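PDB 3CS3: sugar-binding transcriptional regulator, LacI family from Enterococcus faecalis, which probably acts as a DNA-binding transcriptional repressor whose sugar-binding domain responds to a small effector. Local coordinates for residues Gly60-Trp66 and Ser82-Arg88; Ser118-Leu122 and Pro174-Pro178; Gly104-Gln108 and Tyr258-Ile262; Ala189-Tyr193 and Val221-Leu225. One frame throughout, in Å; residues are numbered along the deposited sequence. Where two conformers were deposited one is given.

Interaction 1 of 4, residues Gly60-Trp66 and Ser82-Arg88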
loop_
_atom_site.group_PDB
_atom_site.type_symbol
_atom_site.label_atom_id
_atom_site.label_comp_id
_atom_site.label_asym_id
_atom_site.label_seq_id
_atom_site.Cartn_x
_atom_site.Cartn_y
_atom_site.Cartn_z
ATOM N N GLY A 60 4.923 22.552 3.785
ATOM C CA GLY A 60 4.840 21.957 5.112
ATOM C C GLY A 60 4.845 20.442 5.056
ATOM O O GLY A 60 4.754 19.859 3.979
ATOM N N ALA A 61 4.941 19.799 6.216
ATOM C CA ALA A 61 5.051 18.345 6.258
ATOM C C ALA A 61 4.043 17.677 7.183
ATOM O O ALA A 61 3.685 18.224 8.229
ATOM C CB ALA A 61 6.483 17.919 6.619
ATOM N N ILE A 62 3.581 16.499 6.768
ATOM C CA ILE A 62 2.840 15.590 7.628
ATOM C C ILE A 62 3.704 14.339 7.789
ATOM O O ILE A 62 4.041 13.688 6.803
ATOM C CB ILE A 62 1.450 15.241 7.044
ATOM C CG1 ILE A 62 0.550 16.483 7.017
ATOM C CG2 ILE A 62 0.779 14.127 7.850
ATOM C CD1 ILE A 62 -0.718 16.304 6.197
ATOM N N ILE A 63 4.070 14.015 9.028
ATOM C CA ILE A 63 5.027 12.934 9.295
ATOM C C ILE A 63 4.399 11.735 10.011
ATOM O O ILE A 63 3.873 11.860 11.126
ATOM C CB ILE A 63 6.237 13.421 10.153
ATOM C CG1 ILE A 63 6.770 14.785 9.683
ATOM C CG2 ILE A 63 7.342 12.341 10.238
ATOM C CD1 ILE A 63 7.688 14.747 8.498
ATOM N N LEU A 64 4.468 10.577 9.360
ATOM C CA LEU A 64 4.190 9.298 10.001
ATOM C C LEU A 64 5.326 8.326 9.664
ATOM O O LEU A 64 5.200 7.487 8.771
ATOM C CB LEU A 64 2.815 8.760 9.576
ATOM C CG LEU A 64 2.261 7.397 10.037
ATOM C CD1 LEU A 64 2.731 6.959 11.418
ATOM C CD2 LEU A 64 0.754 7.422 9.986
ATOM N N ASP A 65 6.432 8.453 10.399
ATOM C CA ASP A 65 7.649 7.685 10.147
ATOM C C ASP A 65 8.545 7.759 11.377
ATOM O O ASP A 65 9.122 8.806 11.653
ATOM C CB ASP A 65 8.391 8.261 8.929
ATOM C CG ASP A 65 9.632 7.455 8.540
ATOM O OD1 ASP A 65 9.903 6.381 9.128
ATOM O OD2 ASP A 65 10.347 7.912 7.622
ATOM N N TRP A 66 8.681 6.641 12.091
ATOM C CA TRP A 66 9.465 6.588 13.331
ATOM C C TRP A 66 10.980 6.714 13.106
ATOM O O TRP A 66 11.718 7.049 14.033
ATOM C CB TRP A 66 9.143 5.314 14.131
ATOM C CG TRP A 66 9.700 4.066 13.514
ATOM C CD1 TRP A 66 9.145 3.341 12.507
ATOM C CD2 TRP A 66 10.931 3.408 13.853
ATOM N NE1 TRP A 66 9.944 2.268 12.193
ATOM C CE2 TRP A 66 11.050 2.286 13.001
ATOM C CE3 TRP A 66 11.944 3.661 14.790
ATOM C CZ2 TRP A 66 12.141 1.404 13.061
ATOM C CZ3 TRP A 66 13.034 2.784 14.851
ATOM C CH2 TRP A 66 13.119 1.668 13.990
ATOM N N SER A 82 5.833 24.531 8.592
ATOM C CA SER A 82 4.870 23.980 9.539
ATOM C C SER A 82 4.830 22.463 9.441
ATOM O O SER A 82 4.896 21.913 8.347
ATOM C CB SER A 82 3.488 24.557 9.267
ATOM O OG SER A 82 3.459 25.919 9.631
ATOM N N ILE A 83 4.723 21.788 10.584
ATOM C CA ILE A 83 4.725 20.321 10.615
ATOM C C ILE A 83 3.604 19.736 11.484
ATOM O O ILE A 83 3.365 20.196 12.591
ATOM C CB ILE A 83 6.111 19.758 11.067
ATOM C CG1 ILE A 83 7.220 20.204 10.109
ATOM C CG2 ILE A 83 6.096 18.235 11.099
ATOM C CD1 ILE A 83 8.564 20.305 10.742
ATOM N N VAL A 84 2.909 18.730 10.962
ATOM C CA VAL A 84 2.009 17.914 11.776
ATOM C C VAL A 84 2.591 16.502 11.936
ATOM O O VAL A 84 2.888 15.824 10.955
ATOM C CB VAL A 84 0.568 17.887 11.206
ATOM C CG1 VAL A 84 -0.312 16.954 12.008
ATOM C CG2 VAL A 84 -0.027 19.286 11.241
ATOM N N VAL A 85 2.794 16.089 13.182
ATOM C CA VAL A 85 3.271 14.744 13.473
ATOM C C VAL A 85 2.113 13.822 13.836
ATOM O O VAL A 85 1.175 14.215 14.537
ATOM C CB VAL A 85 4.380 14.715 14.568
ATOM C CG1 VAL A 85 5.690 15.250 14.012
ATOM C CG2 VAL A 85 3.966 15.491 15.801
ATOM N N LEU A 86 2.184 12.601 13.322
ATOM C CA LEU A 86 1.148 11.601 13.520
ATOM C C LEU A 86 1.694 10.429 14.329
ATOM O O LEU A 86 1.002 9.436 14.549
ATOM C CB LEU A 86 0.651 11.090 12.165
ATOM C CG LEU A 86 0.170 12.038 11.061
ATOM C CD1 LEU A 86 -0.536 11.215 9.999
ATOM C CD2 LEU A 86 -0.763 13.127 11.575
ATOM N N ASP A 87 2.935 10.565 14.789
ATOM C CA ASP A 87 3.695 9.427 15.290
ATOM C C ASP A 87 4.425 9.664 16.610
ATOM O O ASP A 87 5.061 8.745 17.130
ATOM C CB ASP A 87 4.698 8.966 14.216
ATOM C CG ASP A 87 5.702 10.056 13.823
ATOM O OD1 ASP A 87 5.596 11.214 14.284
ATOM O OD2 ASP A 87 6.613 9.750 13.034
ATOM N N ARG A 88 4.346 10.892 17.128
ATOM C CA ARG A 88 5.089 11.302 18.323
ATOM C C ARG A 88 4.507 12.565 18.949
ATOM O O ARG A 88 3.689 13.249 18.327
ATOM C CB ARG A 88 6.564 11.535 17.987
ATOM C CG ARG A 88 6.844 12.794 17.184
ATOM C CD ARG A 88 8.191 12.712 16.509
ATOM N NE ARG A 88 8.129 11.871 15.321
ATOM C CZ ARG A 88 9.185 11.491 14.611
ATOM N NH1 ARG A 88 9.016 10.742 13.534
ATOM N NH2 ARG A 88 10.404 11.869 14.962
#
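Ile63 lies across Ile83 with its CG1, 3.8 Å from Ile83 CG2, while its other branch, CG2, crosses the polar corner made by Asp87 and Arg88. With CG1 anti to the carbonyl carbon (chi1 -43°), the two branches of Ile63 divide between these neighbours. Ala61 and Val85 share this face of the sheet, and Ile73, Phe76 and Ala77 of helix 70-78 pack over Ile83. Behind them the backbones run parallel. Ala61 N donates to Ser82 O, Val84 N to Ala61 O, Ile63 N to Val84 O, and Leu86 N to Ile63 O at 2.9 Å. Strands 60-64 and 82-85, with the helix between them, form one beta-alpha-beta unit of the parallel part of the mixed sheet in the N-terminal lobe of the periplasmic binding protein-like fold. On the other face Leu86 CD1 fits between Ile62 CG2 (3.9 Å) and Leu64 CD2 (4.0 Å), near Ala239 of helix 232-247. Past the strand ends the contact turns polar. Asp87 OD2 takes Asp65 N at 2.9 Å and Arg88 NH1 at 2.6 Å, from opposite faces of the carboxylate plane. Arg88, bent at chi3 (78°), grips Asp87 side-on, its NE reaching OD1 at 2.8 Å, which fixes the rotation of the carboxylate. The far nitrogen, NH2, bonds to Phe68 O and Thr70 OG1, joining this corner to the start of helix 70-78.

Interaction 2 of 4, residues Ser118-Leu122 and Pro174-Pro178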
loop_
_atom_site.group_PDB
_atom_site.type_symbol
_atom_site.label_atom_id
_atom_site.label_comp_id
_atom_site.label_asym_id
_atom_site.label_seq_id
_atom_site.Cartn_x
_atom_site.Cartn_y
_atom_site.Cartn_z
ATOM N N SER A 118 -7.055 -15.106 30.266
ATOM C CA SER A 118 -5.786 -15.521 29.676
ATOM C C SER A 118 -4.753 -15.891 30.734
ATOM O O SER A 118 -4.667 -15.251 31.782
ATOM C CB SER A 118 -5.235 -14.418 28.776
ATOM O OG SER A 118 -6.135 -14.148 27.719
ATOM N N LYS A 119 -3.974 -16.928 30.445
ATOM C CA LYS A 119 -2.952 -17.424 31.364
ATOM C C LYS A 119 -1.592 -16.786 31.101
ATOM O O LYS A 119 -0.758 -16.709 32.001
ATOM C CB LYS A 119 -2.855 -18.955 31.283
ATOM C CG LYS A 119 -4.149 -19.698 31.651
ATOM C CD LYS A 119 -4.539 -19.467 33.110
ATOM C CE LYS A 119 -5.947 -19.962 33.407
ATOM N NZ LYS A 119 -6.371 -19.604 34.792
ATOM N N LYS A 120 -1.376 -16.362 29.857
ATOM C CA LYS A 120 -0.206 -15.588 29.448
ATOM C C LYS A 120 -0.561 -14.837 28.166
ATOM O O LYS A 120 -1.268 -15.363 27.302
ATOM C CB LYS A 120 1.014 -16.487 29.194
ATOM C CG LYS A 120 2.344 -15.742 29.312
ATOM C CD LYS A 120 3.344 -16.131 28.231
ATOM C CE LYS A 120 4.208 -17.312 28.640
ATOM N NZ LYS A 120 5.404 -17.438 27.760
ATOM N N VAL A 121 -0.079 -13.604 28.045
ATOM C CA VAL A 121 -0.302 -12.816 26.843
ATOM C C VAL A 121 1.042 -12.497 26.209
ATOM O O VAL A 121 1.941 -11.997 26.871
ATOM C CB VAL A 121 -1.104 -11.525 27.139
ATOM C CG1 VAL A 121 -1.201 -10.634 25.896
ATOM C CG2 VAL A 121 -2.501 -11.873 27.619
ATOM N N LEU A 122 1.184 -12.814 24.926
ATOM C CA LEU A 122 2.395 -12.478 24.188
ATOM C C LEU A 122 2.186 -11.146 23.464
ATOM O O LEU A 122 1.233 -10.981 22.704
ATOM C CB LEU A 122 2.806 -13.623 23.246
ATOM C CG LEU A 122 3.322 -14.889 23.958
ATOM C CD1 LEU A 122 2.214 -15.890 24.277
ATOM C CD2 LEU A 122 4.389 -15.582 23.156
ATOM N N PRO A 174 7.845 -24.134 24.106
ATOM C CA PRO A 174 6.571 -24.583 24.676
ATOM C C PRO A 174 5.810 -23.445 25.360
ATOM O O PRO A 174 6.334 -22.804 26.276
ATOM C CB PRO A 174 6.992 -25.648 25.700
ATOM C CG PRO A 174 8.370 -26.060 25.292
ATOM C CD PRO A 174 8.990 -24.819 24.739
ATOM N N GLN A 175 4.591 -23.196 24.891
ATOM C CA GLN A 175 3.747 -22.133 25.427
ATOM C C GLN A 175 2.531 -22.725 26.140
ATOM O O GLN A 175 2.403 -23.948 26.239
ATOM C CB GLN A 175 3.303 -21.189 24.302
ATOM C CG GLN A 175 4.443 -20.525 23.523
ATOM C CD GLN A 175 5.064 -19.334 24.245
ATOM O OE1 GLN A 175 4.495 -18.792 25.200
ATOM N NE2 GLN A 175 6.237 -18.915 23.780
ATOM N N THR A 176 1.644 -21.857 26.628
ATOM C CA THR A 176 0.422 -22.276 27.328
ATOM C C THR A 176 -0.598 -22.858 26.330
ATOM O O THR A 176 -0.395 -22.762 25.115
ATOM C CB THR A 176 -0.192 -21.112 28.158
ATOM O OG1 THR A 176 0.829 -20.165 28.491
ATOM C CG2 THR A 176 -0.820 -21.630 29.450
ATOM N N GLU A 177 -1.678 -23.449 26.849
ATOM C CA GLU A 177 -2.596 -24.291 26.060
ATOM C C GLU A 177 -3.169 -23.580 24.815
ATOM O O GLU A 177 -2.940 -24.054 23.698
ATOM C CB GLU A 177 -3.678 -24.960 26.940
ATOM C CG GLU A 177 -3.246 -25.317 28.379
ATOM C CD GLU A 177 -2.023 -26.233 28.450
ATOM O OE1 GLU A 177 -1.993 -27.260 27.734
ATOM O OE2 GLU A 177 -1.095 -25.921 29.228
ATOM N N PRO A 178 -3.908 -22.457 24.986
ATOM C CA PRO A 178 -3.928 -21.557 23.831
ATOM C C PRO A 178 -2.816 -20.498 23.910
ATOM O O PRO A 178 -2.516 -19.987 24.994
ATOM C CB PRO A 178 -5.315 -20.901 23.915
ATOM C CG PRO A 178 -5.876 -21.265 25.291
ATOM C CD PRO A 178 -4.789 -21.962 26.059
HETATM O O HOH W 1 -0.411 -17.434 25.867
#
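The side-chain amide of Gln175 is approached on one side of its plane by the two methyls of Leu122, which extend from the start of strand 121-125 over that face. CD2 of Leu122 stands 4.0 Å from Gln175 CD, and its CD1 is 3.8 Å from Gln175 OE1. At the carbonyl end the ammonium of Lys120 arrives from slightly beyond the other side of the plane, and its NZ donates to Gln175 OE1 at 3.0 Å, tilted 23° from the carbonyl plane. The lysine chain crosses the glutamine at about a right angle and gets there by bending at chi2 and again at chi3 (-89°). Nearer the backbone, Thr176 sits over the first carbons of two lysines: its OG1 is 3.7 Å from Lys120 CB, and its CG2 is 3.8 Å from Lys119 CB. A water donates to Lys120 O at 2.7 Å and, weakly, to Pro178 O. The loop from helix 160-170 into strand 179-183 is thereby laid against the entry to strand 121-125, at the N-terminal ends of these two adjacent inner strands of the second lobe's parallel sheet. Lys120 NZ also forms a long, weak ion pair with Glu152. With one direct bond from an ammonium to a neutral amide oxygen, few carbon contacts and a water held more closely by Lys120 O than by Pro178 O, this is a modest surface contact.

Interaction 3 of 4, residues Gly104-Gln108 and Tyr258-Ile262. With SO4 (sulfate ion), chain C.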
loop_
_atom_site.group_PDB
_atom_site.type_symbol
_atom_site.label_atom_id
_atom_site.label_comp_id
_atom_site.label_asym_id
_atom_site.label_seq_id
_atom_site.Cartn_x
_atom_site.Cartn_y
_atom_site.Cartn_z
ATOM N N GLY A 104 -6.276 4.077 24.866
ATOM C CA GLY A 104 -7.628 3.535 24.779
ATOM C C GLY A 104 -7.726 2.300 23.903
ATOM O O GLY A 104 -8.510 1.399 24.193
ATOM N N GLY A 105 -6.930 2.264 22.833
ATOM C CA GLY A 105 -6.895 1.121 21.929
ATOM C C GLY A 105 -6.291 -0.119 22.559
ATOM O O GLY A 105 -6.848 -1.209 22.450
ATOM N N ALA A 106 -5.148 0.047 23.220
ATOM C CA ALA A 106 -4.492 -1.061 23.902
ATOM C C ALA A 106 -5.298 -1.548 25.105
ATOM O O ALA A 106 -5.312 -2.742 25.376
ATOM C CB ALA A 106 -3.075 -0.690 24.310
ATOM N N THR A 107 -5.977 -0.630 25.800
ATOM C CA THR A 107 -6.869 -0.981 26.917
ATOM C C THR A 107 -8.037 -1.837 26.439
ATOM O O THR A 107 -8.373 -2.834 27.070
ATOM C CB THR A 107 -7.418 0.275 27.647
ATOM O OG1 THR A 107 -6.334 0.996 28.237
ATOM C CG2 THR A 107 -8.402 -0.093 28.749
ATOM N N GLN A 108 -8.630 -1.456 25.313
ATOM C CA GLN A 108 -9.743 -2.206 24.740
ATOM C C GLN A 108 -9.344 -3.601 24.252
ATOM O O GLN A 108 -10.135 -4.538 24.341
ATOM C CB GLN A 108 -10.412 -1.403 23.627
ATOM C CG GLN A 108 -11.353 -0.313 24.146
ATOM C CD GLN A 108 -11.804 0.651 23.060
ATOM O OE1 GLN A 108 -12.991 0.725 22.732
ATOM N NE2 GLN A 108 -10.857 1.391 22.494
ATOM N N TYR A 258 -9.877 8.516 17.999
ATOM C CA TYR A 258 -10.361 7.530 18.965
ATOM C C TYR A 258 -10.711 6.197 18.328
ATOM O O TYR A 258 -10.971 6.121 17.126
ATOM C CB TYR A 258 -11.476 8.113 19.851
ATOM C CG TYR A 258 -10.937 9.218 20.738
ATOM C CD1 TYR A 258 -10.200 8.912 21.880
ATOM C CD2 TYR A 258 -11.111 10.567 20.406
ATOM C CE1 TYR A 258 -9.673 9.908 22.689
ATOM C CE2 TYR A 258 -10.577 11.583 21.215
ATOM C CZ TYR A 258 -9.866 11.242 22.354
ATOM O OH TYR A 258 -9.335 12.215 23.172
ATOM N N THR A 259 -10.676 5.148 19.145
ATOM C CA THR A 259 -10.697 3.770 18.663
ATOM C C THR A 259 -11.854 2.932 19.217
ATOM O O THR A 259 -12.513 3.316 20.187
ATOM C CB THR A 259 -9.378 3.042 19.019
ATOM O OG1 THR A 259 -9.224 2.998 20.441
ATOM C CG2 THR A 259 -8.160 3.737 18.404
ATOM N N ARG A 260 -12.075 1.779 18.590
ATOM C CA ARG A 260 -13.042 0.788 19.049
ATOM C C ARG A 260 -12.546 -0.619 18.726
ATOM O O ARG A 260 -11.821 -0.820 17.746
ATOM C CB ARG A 260 -14.428 1.036 18.437
ATOM C CG ARG A 260 -14.578 0.672 16.965
ATOM C CD ARG A 260 -15.826 1.297 16.348
ATOM N NE ARG A 260 -16.296 0.544 15.182
ATOM C CZ ARG A 260 -15.866 0.719 13.932
ATOM N NH1 ARG A 260 -14.941 1.633 13.651
ATOM N NH2 ARG A 260 -16.367 -0.027 12.954
ATOM N N PHE A 261 -12.917 -1.586 19.563
ATOM C CA PHE A 261 -12.606 -2.988 19.309
ATOM C C PHE A 261 -13.609 -3.581 18.318
ATOM O O PHE A 261 -14.812 -3.334 18.415
ATOM C CB PHE A 261 -12.571 -3.792 20.626
ATOM C CG PHE A 261 -12.459 -5.289 20.431
ATOM C CD1 PHE A 261 -11.279 -5.859 19.964
ATOM C CD2 PHE A 261 -13.535 -6.126 20.714
ATOM C CE1 PHE A 261 -11.169 -7.236 19.776
ATOM C CE2 PHE A 261 -13.436 -7.504 20.530
ATOM C CZ PHE A 261 -12.247 -8.061 20.054
ATOM N N ILE A 262 -13.104 -4.349 17.358
ATOM C CA ILE A 262 -13.950 -5.044 16.398
ATOM C C ILE A 262 -13.712 -6.534 16.557
ATOM O O ILE A 262 -12.590 -7.015 16.353
ATOM C CB ILE A 262 -13.665 -4.608 14.928
ATOM C CG1 ILE A 262 -14.078 -3.148 14.710
ATOM C CG2 ILE A 262 -14.363 -5.552 13.922
ATOM C CD1 ILE A 262 -14.259 -2.771 13.254
HETATM S S SO4 C . -8.674 15.518 21.931
HETATM O O1 SO4 C . -9.668 14.770 22.682
HETATM O O2 SO4 C . -8.921 16.952 22.054
HETATM O O3 SO4 C . -7.328 15.234 22.423
HETATM O O4 SO4 C . -8.799 15.102 20.540
HETATM O O HOH W 2 -14.771 -0.979 21.409
#
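Gln108 reaches from helix 102-115 to Thr259, and hydrogen bonds carry most of what it does there. Its NE2 donates to Gly104 O at 2.9 Å, one turn back in its own helix, coming from above the carbonyl plane; Gln108 N reaches the same oxygen from the opposite face. With the amide held in this way, NE2 also makes a weak bond to Thr259 O, long at 3.4 Å though fairly straight (159°), and Thr259 OG1 lies 3.1 Å from Gln108 NE2. The other end of the amide works through water: one molecule donates to Gln108 OE1 at 2.8 Å and accepts from Phe261 N at 2.7 Å. The chain of Gln108 is extended beyond CG (chi2 169°), which carries its amide alongside the backbone of residues 259-261.

Van der Waals contacts are few. Thr259 OG1 approaches Gly105 CA to 3.3 Å, and Gln108 CB faces Phe261 CB at 4.4 Å.

A bound anion is met at the far end of the segment: Tyr258 OH donates a hydrogen bond to O1 of a sulfate, probably from the crystallisation liquor, at the edge of the ring; His256 N holds the same ion.

Arg260 and Ile262 pair through their backbones with strand 227-229. Strand 255-262 also neighbours strand 95-100, which leads into helix 102-115, consistent with the grouped crossover segments that connect the two lobes in LacI-type, periplasmic binding protein-like domains.

Interaction 4 of 4, residues Ala189-Tyr193 and Val221-Leu225; sequences AIGVY and VQPRL
A chi1 of -87° and a chi2 of 73° swing the ring of Tyr193 off helix 186-196 and into the bend formed by residues 221-225. There Leu225 meets it, its CG set anti to the backbone N, which sends the two methyls toward the helix. The phenol oxygen goes furthest in: Tyr193 OH donates to Pro223 O at 2.7 Å, tilted 34° from the carbonyl plane. Val221 comes up obliquely to the ring, with CG2 3.6 Å from Tyr193 CD2 and CG1 3.7 Å from CE2. Leu225 CD1 lies near the ring plane at the other edge, 4.0 Å from Tyr193 CE1, and the ring of Pro223, which follows a cis peptide bond, reaches CE2 with its CD. One turn earlier in the helix, Ala189 CB packs on Leu225 CD2 at 3.7 Å, and Ile190 CD1 makes looser contacts with both Val221 and Leu225. Ile209 of strand 207-210 touches Ala189 and Leu225 as well, so the contact joins helix, sheet and the loop into strand 227-229 in the second lobe. Val221 also packs on Phe220 of the second subunit, placing this loop beside the dimer interface. In a mostly apolar surround, the hydroxyl of the buried tyrosine finds its acceptor in Pro223 O, and the same bond ties the cis-proline loop to the helix.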
loop_
_atom_site.group_PDB
_atom_site.type_symbol
_atom_site.label_atom_id
_atom_site.label_comp_id
_atom_site.label_asym_id
_atom_site.label_seq_id
_atom_site.Cartn_x
_atom_site.Cartn_y
_atom_site.Cartn_z
ATOM N N ALA A 189 0.229 -9.225 12.657
ATOM C CA ALA A 189 -0.761 -10.291 12.836
ATOM C C ALA A 189 -0.944 -11.142 11.581
ATOM O O ALA A 189 -1.079 -12.358 11.686
ATOM C CB ALA A 189 -2.102 -9.717 13.290
ATOM N N ILE A 190 -0.940 -10.506 10.406
ATOM C CA ILE A 190 -1.020 -11.223 9.122
ATOM C C ILE A 190 0.216 -12.103 8.914
ATOM O O ILE A 190 0.105 -13.230 8.429
ATOM C CB ILE A 190 -1.259 -10.262 7.913
ATOM C CG1 ILE A 190 -2.644 -9.595 7.998
ATOM C CG2 ILE A 190 -1.088 -10.983 6.558
ATOM C CD1 ILE A 190 -3.837 -10.555 8.051
ATOM N N GLY A 191 1.379 -11.591 9.313
ATOM C CA GLY A 191 2.615 -12.378 9.378
ATOM C C GLY A 191 2.497 -13.622 10.243
ATOM O O GLY A 191 3.047 -14.666 9.901
ATOM N N VAL A 192 1.772 -13.508 11.356
ATOM C CA VAL A 192 1.497 -14.652 12.227
ATOM C C VAL A 192 0.600 -15.669 11.512
ATOM O O VAL A 192 0.891 -16.865 11.548
ATOM C CB VAL A 192 0.912 -14.219 13.613
ATOM C CG1 VAL A 192 0.522 -15.426 14.464
ATOM C CG2 VAL A 192 1.917 -13.358 14.369
ATOM N N TYR A 193 -0.459 -15.186 10.849
ATOM C CA TYR A 193 -1.322 -16.023 9.995
ATOM C C TYR A 193 -0.521 -16.823 8.965
ATOM O O TYR A 193 -0.763 -18.018 8.786
ATOM C CB TYR A 193 -2.348 -15.173 9.248
ATOM C CG TYR A 193 -3.637 -14.900 9.976
ATOM C CD1 TYR A 193 -3.685 -14.010 11.048
ATOM C CD2 TYR A 193 -4.820 -15.502 9.570
ATOM C CE1 TYR A 193 -4.878 -13.745 11.710
ATOM C CE2 TYR A 193 -6.019 -15.245 10.222
ATOM C CZ TYR A 193 -6.039 -14.364 11.291
ATOM O OH TYR A 193 -7.220 -14.101 11.940
ATOM N N VAL A 221 -9.707 -12.357 5.825
ATOM C CA VAL A 221 -8.844 -13.496 6.133
ATOM C C VAL A 221 -9.629 -14.548 6.945
ATOM O O VAL A 221 -10.715 -14.251 7.459
ATOM C CB VAL A 221 -7.535 -13.001 6.830
ATOM C CG1 VAL A 221 -7.771 -12.669 8.296
ATOM C CG2 VAL A 221 -6.388 -13.982 6.647
ATOM N N GLN A 222 -9.103 -15.772 7.030
ATOM C CA GLN A 222 -9.818 -16.875 7.677
ATOM C C GLN A 222 -9.097 -17.407 8.925
ATOM O O GLN A 222 -8.019 -18.007 8.813
ATOM C CB GLN A 222 -10.044 -18.017 6.683
ATOM C CG GLN A 222 -11.459 -18.566 6.680
ATOM C CD GLN A 222 -12.385 -17.770 5.774
ATOM O OE1 GLN A 222 -13.323 -17.121 6.240
ATOM N NE2 GLN A 222 -12.117 -17.809 4.472
ATOM N N PRO A 223 -9.684 -17.188 10.122
ATOM C CA PRO A 223 -10.907 -16.430 10.418
ATOM C C PRO A 223 -10.650 -14.923 10.542
ATOM O O PRO A 223 -9.492 -14.506 10.516
ATOM C CB PRO A 223 -11.330 -17.001 11.764
ATOM C CG PRO A 223 -10.046 -17.342 12.439
ATOM C CD PRO A 223 -9.096 -17.768 11.347
ATOM N N ARG A 224 -11.718 -14.129 10.659
ATOM C CA ARG A 224 -11.626 -12.658 10.695
ATOM C C ARG A 224 -10.767 -12.174 11.862
ATOM O O ARG A 224 -10.969 -12.572 13.016
ATOM C CB ARG A 224 -13.035 -12.022 10.696
ATOM C CG ARG A 224 -13.229 -10.759 11.540
ATOM C CD ARG A 224 -13.387 -9.474 10.747
ATOM N NE ARG A 224 -12.197 -8.624 10.807
ATOM C CZ ARG A 224 -12.208 -7.292 10.716
ATOM N NH1 ARG A 224 -13.349 -6.628 10.573
ATOM N NH2 ARG A 224 -11.069 -6.619 10.764
ATOM N N LEU A 225 -9.780 -11.346 11.538
ATOM C CA LEU A 225 -8.837 -10.840 12.526
ATOM C C LEU A 225 -9.492 -9.798 13.426
ATOM O O LEU A 225 -9.842 -8.702 12.972
ATOM C CB LEU A 225 -7.588 -10.271 11.846
ATOM C CG LEU A 225 -6.543 -9.557 12.718
ATOM C CD1 LEU A 225 -5.928 -10.485 13.760
ATOM C CD2 LEU A 225 -5.462 -8.960 11.842
#

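Running from the N terminus, interaction 1 closes first: residues 60-66 and 82-88 shut a short loop holding helix 70-78 in the first lobe. Interaction 3 then opens at 104-108 and does not close until 258-262, a span that encloses both other contacts. Inside it, interaction 2 closes the stretch from strand 121-125 to the loop before strand 179-183, and interaction 4 follows in series, joining helix 186-196 to the loop before strand 227-229. None cross. Interactions 1 and 3 reach the same sheet, while 2 and 4 lie in the second lobe, their centres about 18 Å apart. Interactions 3 and 4 touch where Ile262 packs on Arg224.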